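Local coordinates for DUF5751 domain-containing protein (PDB 2RBG) that is of unknown function, an archaeal member of an uncharacterised family that folds as an alpha/beta domain around a parallel five-stranded sheet, at residues F78-L82 / N108-I113; Y3-L9 / V87-Y93; F17-F21 / L49-I53. All coordinates share one frame. Numbering follows the deposited sequence.

Contact 1 of 3, residues F78-L82 / N108-I113; sequences FLKNL and NLPTAI
On one face of the parallel sheet of this alpha/beta sandwich, the C-terminal part of helix 75-82 packs against the extended link that leads into helix 111-114. Residues 78-82 are helical, with Leu82 N hydrogen-bonded to Phe78 O at 2.9 Å; Leu109 and Pro110 are extended (psi 156° and 147°), Pro110 being the N-cap of the following helix. The backbones come closest at Leu79 and Leu109, whose CA atoms are 7.7 Å apart, and no hydrogen bond joins the segments. Leu82 (chi1 t, chi2 p) points toward the link, and its CD2 lies 3.8 Å from both Leu109 CD2 and Pro110 CD. Leu109 (m, t) also brings CD2 to 4.3 Å from Leu79 CD2, Leu79 being m, t as well. Phe78 (chi1 t) offers its ring edge, CE2 standing 4.2 Å from Leu109 CD2. Toward the sheet, Phe78 and Leu109 rest on Leu9, while Leu82 and Ile113 rest on Leu7. Ile113, with chi1 m and chi2 t, extends CD1 to 3.9 Å from Leu82 CD2.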
ATOM      1  N   PHE A  78       1.306 -18.664 -18.527  1.00  7.81           N
ATOM      2  CA  PHE A  78       0.589 -17.441 -18.194  1.00  8.65           C
ATOM      3  C   PHE A  78       1.107 -16.273 -19.033  1.00 11.53           C
ATOM      4  O   PHE A  78       0.333 -15.540 -19.647  1.00 11.69           O
ATOM      5  CB  PHE A  78       0.761 -17.111 -16.711  1.00  8.63           C
ATOM      6  CG  PHE A  78       0.573 -15.656 -16.398  1.00 10.37           C
ATOM      7  CD1 PHE A  78      -0.684 -15.067 -16.482  1.00 13.42           C
ATOM      8  CD2 PHE A  78       1.669 -14.860 -16.078  1.00 11.53           C
ATOM      9  CE1 PHE A  78      -0.845 -13.701 -16.258  1.00 15.39           C
ATOM     10  CE2 PHE A  78       1.517 -13.492 -15.852  1.00 11.81           C
ATOM     11  CZ  PHE A  78       0.257 -12.915 -15.943  1.00 14.87           C
ATOM     12  N   LEU A  79       2.424 -16.102 -19.049  1.00 10.16           N
ATOM     13  CA  LEU A  79       3.032 -15.014 -19.800  1.00  9.69           C
ATOM     14  C   LEU A  79       2.780 -15.124 -21.300  1.00 10.98           C
ATOM     15  O   LEU A  79       2.577 -14.112 -21.970  1.00 10.05           O
ATOM     16  CB  LEU A  79       4.531 -14.952 -19.507  1.00 11.59           C
ATOM     17  CG  LEU A  79       4.859 -14.457 -18.094  1.00  9.25           C
ATOM     18  CD1 LEU A  79       6.316 -14.735 -17.757  1.00 13.42           C
ATOM     19  CD2 LEU A  79       4.559 -12.968 -18.007  1.00 12.07           C
ATOM     20  N   LYS A  80       2.784 -16.345 -21.829  1.00 10.41           N
ATOM     21  CA  LYS A  80       2.536 -16.531 -23.256  1.00 10.15           C
ATOM     22  C   LYS A  80       1.087 -16.175 -23.579  1.00 10.76           C
ATOM     23  O   LYS A  80       0.815 -15.441 -24.529  1.00 10.37           O
ATOM     24  CB  LYS A  80       2.820 -17.977 -23.675  1.00 12.27           C
ATOM     25  CG  LYS A  80       2.593 -18.242 -25.164  1.00 16.44           C
ATOM     26  CD  LYS A  80       3.472 -17.349 -26.028  1.00 20.17           C
ATOM     27  CE  LYS A  80       3.179 -17.543 -27.511  1.00 24.66           C
ATOM     28  NZ  LYS A  80       4.067 -16.697 -28.366  1.00 25.43           N
ATOM     29  N   ASN A  81       0.157 -16.694 -22.783  1.00  8.82           N
ATOM     30  CA  ASN A  81      -1.259 -16.421 -22.987  1.00  9.52           C
ATOM     31  C   ASN A  81      -1.562 -14.932 -22.855  1.00  9.21           C
ATOM     32  O   ASN A  81      -2.491 -14.423 -23.483  1.00  8.16           O
ATOM     33  CB  ASN A  81      -2.102 -17.201 -21.975  1.00  6.26           C
ATOM     34  CG  ASN A  81      -2.133 -18.694 -22.263  1.00  9.62           C
ATOM     35  OD1 ASN A  81      -1.477 -19.177 -23.187  1.00  9.19           O
ATOM     36  ND2 ASN A  81      -2.901 -19.430 -21.467  1.00  6.70           N
ATOM     37  N   LEU A  82      -0.784 -14.241 -22.030  1.00  8.29           N
ATOM     38  CA  LEU A  82      -0.981 -12.808 -21.818  1.00  9.25           C
ATOM     39  C   LEU A  82      -0.870 -12.038 -23.136  1.00 10.59           C
ATOM     40  O   LEU A  82      -1.482 -10.981 -23.304  1.00  9.88           O
ATOM     41  CB  LEU A  82       0.049 -12.284 -20.811  1.00  9.95           C
ATOM     42  CG  LEU A  82      -0.081 -10.818 -20.383  1.00 14.09           C
ATOM     43  CD1 LEU A  82      -1.472 -10.562 -19.822  1.00 13.71           C
ATOM     44  CD2 LEU A  82       0.986 -10.496 -19.345  1.00 10.74           C
ATOM     45  N   ASN A 108       8.654  -8.935 -15.236  1.00 16.67           N
ATOM     46  CA  ASN A 108       8.612  -9.466 -16.596  1.00 16.97           C
ATOM     47  C   ASN A 108       7.340  -9.168 -17.384  1.00 15.91           C
ATOM     48  O   ASN A 108       7.178  -9.655 -18.500  1.00 13.39           O
ATOM     49  CB  ASN A 108       8.854 -10.978 -16.584  1.00 19.30           C
ATOM     50  CG  ASN A 108      10.286 -11.334 -16.234  1.00 23.83           C
ATOM     51  OD1 ASN A 108      10.718 -11.184 -15.090  1.00 26.90           O
ATOM     52  ND2 ASN A 108      11.033 -11.803 -17.226  1.00 22.68           N
ATOM     53  N   LEU A 109       6.437  -8.377 -16.815  1.00 14.98           N
ATOM     54  CA  LEU A 109       5.204  -8.032 -17.519  1.00 14.18           C
ATOM     55  C   LEU A 109       5.504  -6.977 -18.570  1.00 16.48           C
ATOM     56  O   LEU A 109       6.483  -6.239 -18.453  1.00 14.47           O
ATOM     57  CB  LEU A 109       4.162  -7.471 -16.551  1.00 11.94           C
ATOM     58  CG  LEU A 109       3.590  -8.402 -15.485  1.00  9.62           C
ATOM     59  CD1 LEU A 109       2.696  -7.599 -14.547  1.00  8.05           C
ATOM     60  CD2 LEU A 109       2.805  -9.528 -16.142  1.00  8.93           C
ATOM     61  N   PRO A 110       4.663  -6.888 -19.613  1.00 16.03           N
ATOM     62  CA  PRO A 110       4.869  -5.892 -20.667  1.00 18.68           C
ATOM     63  C   PRO A 110       4.901  -4.485 -20.073  1.00 18.36           C
ATOM     64  O   PRO A 110       4.208  -4.196 -19.095  1.00 16.80           O
ATOM     65  CB  PRO A 110       3.665  -6.102 -21.579  1.00 17.68           C
ATOM     66  CG  PRO A 110       3.396  -7.569 -21.437  1.00 20.90           C
ATOM     67  CD  PRO A 110       3.536  -7.777 -19.945  1.00 17.75           C
ATOM     68  N   THR A 111       5.702  -3.613 -20.672  1.00 17.87           N
ATOM     69  CA  THR A 111       5.834  -2.240 -20.204  1.00 19.17           C
ATOM     70  C   THR A 111       4.490  -1.529 -20.039  1.00 18.59           C
ATOM     71  O   THR A 111       4.228  -0.914 -19.006  1.00 15.29           O
ATOM     72  CB  THR A 111       6.695  -1.416 -21.177  1.00 18.45           C
ATOM     73  OG1 THR A 111       7.993  -2.011 -21.284  1.00 26.33           O
ATOM     74  CG2 THR A 111       6.835   0.014 -20.682  1.00 22.32           C
ATOM     75  N   ALA A 112       3.646  -1.616 -21.063  1.00 16.37           N
ATOM     76  CA  ALA A 112       2.342  -0.962 -21.040  1.00 18.47           C
ATOM     77  C   ALA A 112       1.464  -1.404 -19.875  1.00 17.46           C
ATOM     78  O   ALA A 112       0.678  -0.617 -19.349  1.00 19.35           O
ATOM     79  CB  ALA A 112       1.615  -1.204 -22.360  1.00 18.49           C
ATOM     80  N   ILE A 113       1.595  -2.661 -19.471  1.00 12.89           N
ATOM     81  CA  ILE A 113       0.792  -3.180 -18.371  1.00 16.15           C
ATOM     82  C   ILE A 113       1.297  -2.665 -17.028  1.00 15.76           C
ATOM     83  O   ILE A 113       0.512  -2.235 -16.183  1.00 17.40           O
ATOM     84  CB  ILE A 113       0.784  -4.721 -18.374  1.00 15.62           C
ATOM     85  CG1 ILE A 113       0.125  -5.219 -19.666  1.00 16.32           C
ATOM     86  CG2 ILE A 113       0.026  -5.244 -17.160  1.00 15.49           C
ATOM     87  CD1 ILE A 113      -0.017  -6.722 -19.761  1.00 16.88           C
TER

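Contact 2 of 3, residues Y3-L9 / V87-Y93; sequences YKNILTL and VDGLLVY
Two neighbouring strands, 6-9 and 89-93, run parallel, their axes 4.5 Å apart at closest and inclined by 16°. Tyr3 (chi1 m) sets its ring edge on the backbone, CE2 lying 3.0 Å from Asp88 O. Lys4 N donates to Asp88 OD2 (2.6 Å) and Asn5 N to Asp88 OD1 (3.1 Å); Asp88 (chi1 p) holds the backbone ahead of the strand, and Asp88 N returns a hydrogen bond to Asn5 O (3.0 Å). Ile6 (m, m) puts CG2 3.6 Å from Leu91 CD1. Leu7, paired with Leu90, hydrogen-bonds through N to Gly89 O (2.8 Å) and through O to Leu91 N (2.9 Å); its CD2 meets Leu90 CD1 at 3.9 Å. Thr8 shares the face of Ile6 and Leu91, its CG2 3.9 Å from Tyr93 CE2. Leu9 repeats the pattern, N to Leu91 O and O to Tyr93 N, both 2.9 Å. In the order 64-70, 35-41, 6-11, 89-94, 117-121, this pairing of non-consecutive strands is the switch point of a doubly wound, Rossmann-like alpha/beta fold.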
ATOM      1  N   TYR A   3     -10.704   2.074 -17.722  1.00 24.34           N
ATOM      2  CA  TYR A   3     -10.303   0.637 -17.720  1.00 22.76           C
ATOM      3  C   TYR A   3     -11.484  -0.261 -18.073  1.00 22.12           C
ATOM      4  O   TYR A   3     -12.593  -0.073 -17.571  1.00 23.86           O
ATOM      5  CB  TYR A   3      -9.738   0.256 -16.349  1.00 22.59           C
ATOM      6  CG  TYR A   3      -8.444   0.971 -16.016  1.00 23.54           C
ATOM      7  CD1 TYR A   3      -8.370   1.868 -14.951  1.00 23.82           C
ATOM      8  CD2 TYR A   3      -7.300   0.764 -16.783  1.00 23.93           C
ATOM      9  CE1 TYR A   3      -7.183   2.542 -14.659  1.00 25.31           C
ATOM     10  CE2 TYR A   3      -6.110   1.432 -16.501  1.00 22.68           C
ATOM     11  CZ  TYR A   3      -6.059   2.318 -15.439  1.00 25.21           C
ATOM     12  OH  TYR A   3      -4.883   2.982 -15.167  1.00 27.53           O
ATOM     13  N   LYS A   4     -11.231  -1.241 -18.936  1.00 18.90           N
ATOM     14  CA  LYS A   4     -12.262  -2.170 -19.389  1.00 18.65           C
ATOM     15  C   LYS A   4     -12.027  -3.611 -18.945  1.00 15.20           C
ATOM     16  O   LYS A   4     -12.973  -4.384 -18.825  1.00 13.13           O
ATOM     17  CB  LYS A   4     -12.355  -2.130 -20.918  1.00 21.41           C
ATOM     18  CG  LYS A   4     -12.653  -0.750 -21.492  1.00 32.01           C
ATOM     19  CD  LYS A   4     -14.072  -0.298 -21.176  1.00 36.58           C
ATOM     20  CE  LYS A   4     -15.100  -1.165 -21.889  1.00 39.57           C
ATOM     21  NZ  LYS A   4     -16.493  -0.724 -21.608  1.00 43.99           N
ATOM     22  N   ASN A   5     -10.768  -3.981 -18.727  1.00 13.77           N
ATOM     23  CA  ASN A   5     -10.450  -5.343 -18.301  1.00 13.94           C
ATOM     24  C   ASN A   5      -9.153  -5.338 -17.508  1.00 14.07           C
ATOM     25  O   ASN A   5      -8.062  -5.250 -18.067  1.00 13.93           O
ATOM     26  CB  ASN A   5     -10.338  -6.273 -19.516  1.00 15.07           C
ATOM     27  CG  ASN A   5     -10.170  -7.732 -19.124  1.00 19.05           C
ATOM     28  OD1 ASN A   5     -10.706  -8.180 -18.111  1.00 18.93           O
ATOM     29  ND2 ASN A   5      -9.441  -8.486 -19.939  1.00 23.13           N
ATOM     30  N   ILE A   6      -9.296  -5.437 -16.193  1.00 12.56           N
ATOM     31  CA  ILE A   6      -8.170  -5.417 -15.273  1.00 10.81           C
ATOM     32  C   ILE A   6      -7.445  -6.755 -15.157  1.00  9.05           C
ATOM     33  O   ILE A   6      -8.075  -7.795 -14.951  1.00 10.03           O
ATOM     34  CB  ILE A   6      -8.645  -5.012 -13.856  1.00 10.42           C
ATOM     35  CG1 ILE A   6      -9.403  -3.681 -13.918  1.00 14.05           C
ATOM     36  CG2 ILE A   6      -7.456  -4.919 -12.910  1.00 10.54           C
ATOM     37  CD1 ILE A   6      -8.568  -2.513 -14.405  1.00 13.83           C
ATOM     38  N   LEU A   7      -6.122  -6.728 -15.305  1.00  7.97           N
ATOM     39  CA  LEU A   7      -5.327  -7.940 -15.146  1.00  7.84           C
ATOM     40  C   LEU A   7      -5.027  -8.020 -13.654  1.00  6.49           C
ATOM     41  O   LEU A   7      -4.366  -7.138 -13.105  1.00  7.93           O
ATOM     42  CB  LEU A   7      -4.003  -7.849 -15.909  1.00  7.80           C
ATOM     43  CG  LEU A   7      -3.041  -9.015 -15.640  1.00  8.47           C
ATOM     44  CD1 LEU A   7      -3.652 -10.320 -16.141  1.00  8.00           C
ATOM     45  CD2 LEU A   7      -1.707  -8.752 -16.327  1.00 10.59           C
ATOM     46  N   THR A   8      -5.530  -9.059 -12.998  1.00  5.70           N
ATOM     47  CA  THR A   8      -5.301  -9.238 -11.568  1.00  6.42           C
ATOM     48  C   THR A   8      -4.384 -10.428 -11.337  1.00  6.87           C
ATOM     49  O   THR A   8      -4.660 -11.536 -11.800  1.00  7.76           O
ATOM     50  CB  THR A   8      -6.631  -9.462 -10.811  1.00  6.58           C
ATOM     51  OG1 THR A   8      -7.415  -8.260 -10.859  1.00  7.53           O
ATOM     52  CG2 THR A   8      -6.367  -9.818  -9.353  1.00  7.99           C
ATOM     53  N   LEU A   9      -3.280 -10.183 -10.638  1.00  7.67           N
ATOM     54  CA  LEU A   9      -2.317 -11.228 -10.334  1.00  8.24           C
ATOM     55  C   LEU A   9      -2.255 -11.396  -8.824  1.00  8.48           C
ATOM     56  O   LEU A   9      -2.153 -10.413  -8.089  1.00  7.88           O
ATOM     57  CB  LEU A   9      -0.929 -10.845 -10.854  1.00  9.90           C
ATOM     58  CG  LEU A   9      -0.841 -10.397 -12.315  1.00 11.56           C
ATOM     59  CD1 LEU A   9       0.610 -10.082 -12.660  1.00 10.95           C
ATOM     60  CD2 LEU A   9      -1.385 -11.487 -13.224  1.00 10.46           C
ATOM     61  N   VAL A  87      -6.046  -6.577 -21.788  1.00 20.16           N
ATOM     62  CA  VAL A  87      -6.139  -5.987 -20.456  1.00 18.68           C
ATOM     63  C   VAL A  87      -5.597  -4.561 -20.509  1.00 18.77           C
ATOM     64  O   VAL A  87      -4.730  -4.257 -21.328  1.00 17.50           O
ATOM     65  CB  VAL A  87      -5.330  -6.801 -19.432  1.00 18.06           C
ATOM     66  CG1 VAL A  87      -5.962  -8.171 -19.244  1.00 20.67           C
ATOM     67  CG2 VAL A  87      -3.894  -6.946 -19.907  1.00 18.82           C
ATOM     68  N   ASP A  88      -6.104  -3.688 -19.640  1.00 16.11           N
ATOM     69  CA  ASP A  88      -5.663  -2.293 -19.626  1.00 16.31           C
ATOM     70  C   ASP A  88      -5.267  -1.738 -18.262  1.00 20.76           C
ATOM     71  O   ASP A  88      -4.745  -0.624 -18.169  1.00 25.38           O
ATOM     72  CB  ASP A  88      -6.742  -1.394 -20.226  1.00 19.28           C
ATOM     73  CG  ASP A  88      -8.124  -1.705 -19.689  1.00 18.16           C
ATOM     74  OD1 ASP A  88      -8.230  -2.205 -18.547  1.00 19.26           O
ATOM     75  OD2 ASP A  88      -9.107  -1.436 -20.408  1.00 20.16           O
ATOM     76  N   GLY A  89      -5.536  -2.496 -17.208  1.00 14.98           N
ATOM     77  CA  GLY A  89      -5.181  -2.058 -15.868  1.00 11.49           C
ATOM     78  C   GLY A  89      -4.520  -3.222 -15.161  1.00 11.28           C
ATOM     79  O   GLY A  89      -4.696  -4.367 -15.576  1.00 11.07           O
ATOM     80  N   LEU A  90      -3.778  -2.946 -14.091  1.00  7.86           N
ATOM     81  CA  LEU A  90      -3.084  -4.004 -13.367  1.00  8.27           C
ATOM     82  C   LEU A  90      -3.248  -3.939 -11.852  1.00  6.84           C
ATOM     83  O   LEU A  90      -3.118  -2.873 -11.254  1.00  8.06           O
ATOM     84  CB  LEU A  90      -1.591  -3.957 -13.699  1.00  9.22           C
ATOM     85  CG  LEU A  90      -0.673  -4.929 -12.954  1.00  7.17           C
ATOM     86  CD1 LEU A  90      -0.992  -6.358 -13.368  1.00  7.45           C
ATOM     87  CD2 LEU A  90       0.780  -4.601 -13.266  1.00 10.76           C
ATOM     88  N   LEU A  91      -3.528  -5.091 -11.249  1.00  6.67           N
ATOM     89  CA  LEU A  91      -3.660  -5.219  -9.797  1.00  5.88           C
ATOM     90  C   LEU A  91      -2.728  -6.350  -9.380  1.00  7.65           C
ATOM     91  O   LEU A  91      -2.729  -7.419  -9.996  1.00  7.92           O
ATOM     92  CB  LEU A  91      -5.101  -5.554  -9.402  1.00  6.06           C
ATOM     93  CG  LEU A  91      -6.115  -4.416  -9.560  1.00  7.72           C
ATOM     94  CD1 LEU A  91      -7.521  -4.934  -9.272  1.00  9.04           C
ATOM     95  CD2 LEU A  91      -5.760  -3.278  -8.603  1.00 11.40           C
ATOM     96  N   VAL A  92      -1.930  -6.113  -8.343  1.00  7.74           N
ATOM     97  CA  VAL A  92      -0.974  -7.112  -7.871  1.00  9.41           C
ATOM     98  C   VAL A  92      -1.118  -7.393  -6.378  1.00  8.85           C
ATOM     99  O   VAL A  92      -1.151  -6.465  -5.571  1.00  9.80           O
ATOM    100  CB  VAL A  92       0.478  -6.648  -8.149  1.00  9.33           C
ATOM    101  CG1 VAL A  92       1.469  -7.633  -7.552  1.00 11.21           C
ATOM    102  CG2 VAL A  92       0.700  -6.508  -9.651  1.00  9.68           C
ATOM    103  N   TYR A  93      -1.186  -8.673  -6.020  1.00  8.30           N
ATOM    104  CA  TYR A  93      -1.321  -9.076  -4.619  1.00  7.46           C
ATOM    105  C   TYR A  93      -0.436 -10.258  -4.249  1.00  9.64           C
ATOM    106  O   TYR A  93      -0.306 -11.215  -5.013  1.00  9.58           O
ATOM    107  CB  TYR A  93      -2.763  -9.479  -4.313  1.00  7.49           C
ATOM    108  CG  TYR A  93      -3.792  -8.456  -4.704  1.00  7.32           C
ATOM    109  CD1 TYR A  93      -4.201  -7.467  -3.808  1.00 10.22           C
ATOM    110  CD2 TYR A  93      -4.351  -8.466  -5.980  1.00  8.50           C
ATOM    111  CE1 TYR A  93      -5.143  -6.513  -4.178  1.00  7.50           C
ATOM    112  CE2 TYR A  93      -5.285  -7.523  -6.358  1.00 10.65           C
ATOM    113  CZ  TYR A  93      -5.680  -6.547  -5.455  1.00  9.17           C
ATOM    114  OH  TYR A  93      -6.616  -5.618  -5.839  1.00  9.81           O
TER

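Contact 3 of 3, residues F17-F21 / L49-I53; sequences FENYF and LVTLI
Two helices on the same side of the alpha/beta sandwich meet here: the first turn of helix 17-31 and the end of helix 46-52. Residues 17-21 form a helical turn and 49-52 a helix end, with Phe21 N to Phe17 O and Ile53 N to Leu49 O hydrogen bonds of 2.9 Å; none crosses between the segments. Ile53, which buries the most surface, leaves helical geometry (phi/psi -100/15°) and is also the N-cap of helix 54-59, so it sits at the junction of two helices. The backbones are nearest there, Glu18 CA being 5.3 Å from Ile53 CA. With chi1 p and chi2 t, Ile53 points toward helix 17-31, and its CG2 lies 4.1 Å from Phe17 CB. Leu52 (m, t) also points across, its CD1 4.0 Å from Phe17 CD2, while its carbonyl O is 3.0 Å from Glu18 CG. Phe17 (chi1 m) receives Leu49 (t, p) over one ring face, a CH-pi contact with CD1 3.7 Å from the ring centroid. On the sheet side, Phe17, Phe21 and Leu49 all lean on Val40 of strand 35-41. A second CH-pi contact places Ile53 CD1 over the face of the Phe21 ring, 3.8 Å from its centroid.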
ATOM      1  N   PHE A  17      -6.563 -16.424   0.927  1.00 14.63           N
ATOM      2  CA  PHE A  17      -7.471 -16.203  -0.199  1.00 14.77           C
ATOM      3  C   PHE A  17      -8.736 -15.416   0.120  1.00 14.87           C
ATOM      4  O   PHE A  17      -9.067 -14.462  -0.580  1.00  9.25           O
ATOM      5  CB  PHE A  17      -7.857 -17.534  -0.856  1.00 12.16           C
ATOM      6  CG  PHE A  17      -6.784 -18.110  -1.732  1.00 11.38           C
ATOM      7  CD1 PHE A  17      -6.199 -17.339  -2.734  1.00 13.83           C
ATOM      8  CD2 PHE A  17      -6.352 -19.422  -1.557  1.00 14.52           C
ATOM      9  CE1 PHE A  17      -5.198 -17.866  -3.549  1.00 14.54           C
ATOM     10  CE2 PHE A  17      -5.354 -19.957  -2.366  1.00 14.67           C
ATOM     11  CZ  PHE A  17      -4.776 -19.179  -3.364  1.00 14.46           C
ATOM     12  N   GLU A  18      -9.448 -15.806   1.171  1.00 16.23           N
ATOM     13  CA  GLU A  18     -10.675 -15.106   1.521  1.00 16.73           C
ATOM     14  C   GLU A  18     -10.457 -13.611   1.732  1.00 16.00           C
ATOM     15  O   GLU A  18     -11.169 -12.792   1.152  1.00 16.65           O
ATOM     16  CB  GLU A  18     -11.306 -15.732   2.769  1.00 23.36           C
ATOM     17  CG  GLU A  18     -11.837 -17.137   2.526  1.00 30.35           C
ATOM     18  CD  GLU A  18     -12.513 -17.737   3.744  1.00 37.35           C
ATOM     19  OE1 GLU A  18     -13.503 -17.151   4.232  1.00 37.02           O
ATOM     20  OE2 GLU A  18     -12.053 -18.800   4.211  1.00 40.39           O
ATOM     21  N   ASN A  19      -9.466 -13.257   2.543  1.00 16.87           N
ATOM     22  CA  ASN A  19      -9.184 -11.851   2.818  1.00 15.97           C
ATOM     23  C   ASN A  19      -8.705 -11.088   1.587  1.00 15.31           C
ATOM     24  O   ASN A  19      -9.142  -9.961   1.340  1.00 13.61           O
ATOM     25  CB  ASN A  19      -8.140 -11.712   3.931  1.00 19.94           C
ATOM     26  CG  ASN A  19      -8.637 -12.229   5.266  1.00 26.59           C
ATOM     27  OD1 ASN A  19      -9.777 -11.981   5.657  1.00 28.74           O
ATOM     28  ND2 ASN A  19      -7.773 -12.939   5.985  1.00 31.96           N
ATOM     29  N   TYR A  20      -7.809 -11.692   0.813  1.00  9.62           N
ATOM     30  CA  TYR A  20      -7.300 -11.019  -0.375  1.00  8.42           C
ATOM     31  C   TYR A  20      -8.321 -10.848  -1.491  1.00 10.15           C
ATOM     32  O   TYR A  20      -8.296  -9.842  -2.190  1.00  8.97           O
ATOM     33  CB  TYR A  20      -6.063 -11.730  -0.927  1.00  8.90           C
ATOM     34  CG  TYR A  20      -4.765 -11.292  -0.278  1.00 11.47           C
ATOM     35  CD1 TYR A  20      -4.482 -11.615   1.049  1.00 11.36           C
ATOM     36  CD2 TYR A  20      -3.814 -10.567  -0.996  1.00  9.86           C
ATOM     37  CE1 TYR A  20      -3.279 -11.232   1.641  1.00 10.09           C
ATOM     38  CE2 TYR A  20      -2.608 -10.179  -0.416  1.00 11.95           C
ATOM     39  CZ  TYR A  20      -2.348 -10.520   0.907  1.00 10.22           C
ATOM     40  OH  TYR A  20      -1.146 -10.170   1.483  1.00 12.19           O
ATOM     41  N   PHE A  21      -9.216 -11.815  -1.679  1.00 10.83           N
ATOM     42  CA  PHE A  21     -10.200 -11.652  -2.740  1.00 10.37           C
ATOM     43  C   PHE A  21     -11.176 -10.534  -2.413  1.00  9.86           C
ATOM     44  O   PHE A  21     -11.786  -9.944  -3.307  1.00 10.68           O
ATOM     45  CB  PHE A  21     -10.933 -12.963  -3.029  1.00 10.02           C
ATOM     46  CG  PHE A  21     -10.301 -13.754  -4.139  1.00  9.94           C
ATOM     47  CD1 PHE A  21      -9.124 -14.464  -3.919  1.00 10.87           C
ATOM     48  CD2 PHE A  21     -10.830 -13.713  -5.425  1.00 11.58           C
ATOM     49  CE1 PHE A  21      -8.477 -15.116  -4.969  1.00 10.52           C
ATOM     50  CE2 PHE A  21     -10.189 -14.365  -6.487  1.00 12.43           C
ATOM     51  CZ  PHE A  21      -9.010 -15.066  -6.257  1.00 11.64           C
ATOM     52  N   LEU A  49     -10.520 -23.547  -4.402  1.00 18.62           N
ATOM     53  CA  LEU A  49     -10.388 -22.097  -4.351  1.00 18.78           C
ATOM     54  C   LEU A  49     -11.763 -21.443  -4.396  1.00 17.00           C
ATOM     55  O   LEU A  49     -12.089 -20.604  -3.558  1.00 16.05           O
ATOM     56  CB  LEU A  49      -9.551 -21.584  -5.526  1.00 16.29           C
ATOM     57  CG  LEU A  49      -9.505 -20.056  -5.648  1.00 16.44           C
ATOM     58  CD1 LEU A  49      -8.851 -19.459  -4.407  1.00 17.18           C
ATOM     59  CD2 LEU A  49      -8.740 -19.661  -6.901  1.00 19.52           C
ATOM     60  N   VAL A  50     -12.560 -21.829  -5.387  1.00 16.87           N
ATOM     61  CA  VAL A  50     -13.900 -21.279  -5.555  1.00 15.59           C
ATOM     62  C   VAL A  50     -14.722 -21.449  -4.284  1.00 17.36           C
ATOM     63  O   VAL A  50     -15.574 -20.622  -3.968  1.00 15.94           O
ATOM     64  CB  VAL A  50     -14.634 -21.960  -6.729  1.00 20.49           C
ATOM     65  CG1 VAL A  50     -16.021 -21.366  -6.890  1.00 22.89           C
ATOM     66  CG2 VAL A  50     -13.830 -21.786  -8.012  1.00 20.90           C
ATOM     67  N   THR A  51     -14.469 -22.535  -3.560  1.00 16.58           N
ATOM     68  CA  THR A  51     -15.181 -22.789  -2.316  1.00 13.61           C
ATOM     69  C   THR A  51     -14.742 -21.763  -1.271  1.00 13.20           C
ATOM     70  O   THR A  51     -15.572 -21.187  -0.568  1.00 14.98           O
ATOM     71  CB  THR A  51     -14.893 -24.211  -1.799  1.00 16.56           C
ATOM     72  OG1 THR A  51     -15.462 -25.162  -2.709  1.00 19.12           O
ATOM     73  CG2 THR A  51     -15.486 -24.415  -0.411  1.00 17.52           C
ATOM     74  N   LEU A  52     -13.437 -21.523  -1.187  1.00 13.91           N
ATOM     75  CA  LEU A  52     -12.903 -20.559  -0.229  1.00 13.78           C
ATOM     76  C   LEU A  52     -13.359 -19.125  -0.489  1.00 16.52           C
ATOM     77  O   LEU A  52     -13.648 -18.381   0.449  1.00 20.03           O
ATOM     78  CB  LEU A  52     -11.371 -20.597  -0.230  1.00 15.00           C
ATOM     79  CG  LEU A  52     -10.684 -21.828   0.363  1.00 18.12           C
ATOM     80  CD1 LEU A  52      -9.176 -21.703   0.191  1.00 19.35           C
ATOM     81  CD2 LEU A  52     -11.046 -21.956   1.835  1.00 20.14           C
ATOM     82  N   ILE A  53     -13.425 -18.731  -1.755  1.00 13.70           N
ATOM     83  CA  ILE A  53     -13.817 -17.364  -2.087  1.00 15.34           C
ATOM     84  C   ILE A  53     -15.272 -17.213  -2.515  1.00 16.08           C
ATOM     85  O   ILE A  53     -15.654 -16.184  -3.073  1.00 12.68           O
ATOM     86  CB  ILE A  53     -12.921 -16.786  -3.202  1.00 13.70           C
ATOM     87  CG1 ILE A  53     -13.155 -17.542  -4.511  1.00 12.89           C
ATOM     88  CG2 ILE A  53     -11.458 -16.880  -2.792  1.00 15.48           C
ATOM     89  CD1 ILE A  53     -12.411 -16.959  -5.694  1.00 17.37           C
TER

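Overall arrangement
Contact 2 lies in the buried sheet and combines backbone hydrogen bonds and an aspartate carboxylate with apolar side chains on both faces; contacts 1 and 3 have no hydrogen bonds across their segments and depend on side-chain packing of helices and, in contact 1, of the loop before helix 111-114. Contact 1, only partly buried, covers one face of the strand pair: Phe78 CZ lies 3.5 Å from Leu9 CD2, and Leu109 CD1 is 3.8 Å from Leu90 CD2. Contact 3 is more buried and richer in aromatic faces. It reaches contact 2 on the other face, where Tyr93 CB is 3.6 Å from Tyr20 CD2. Contacts 1 and 3 do not touch, their centres about 24 Å apart across the sheet.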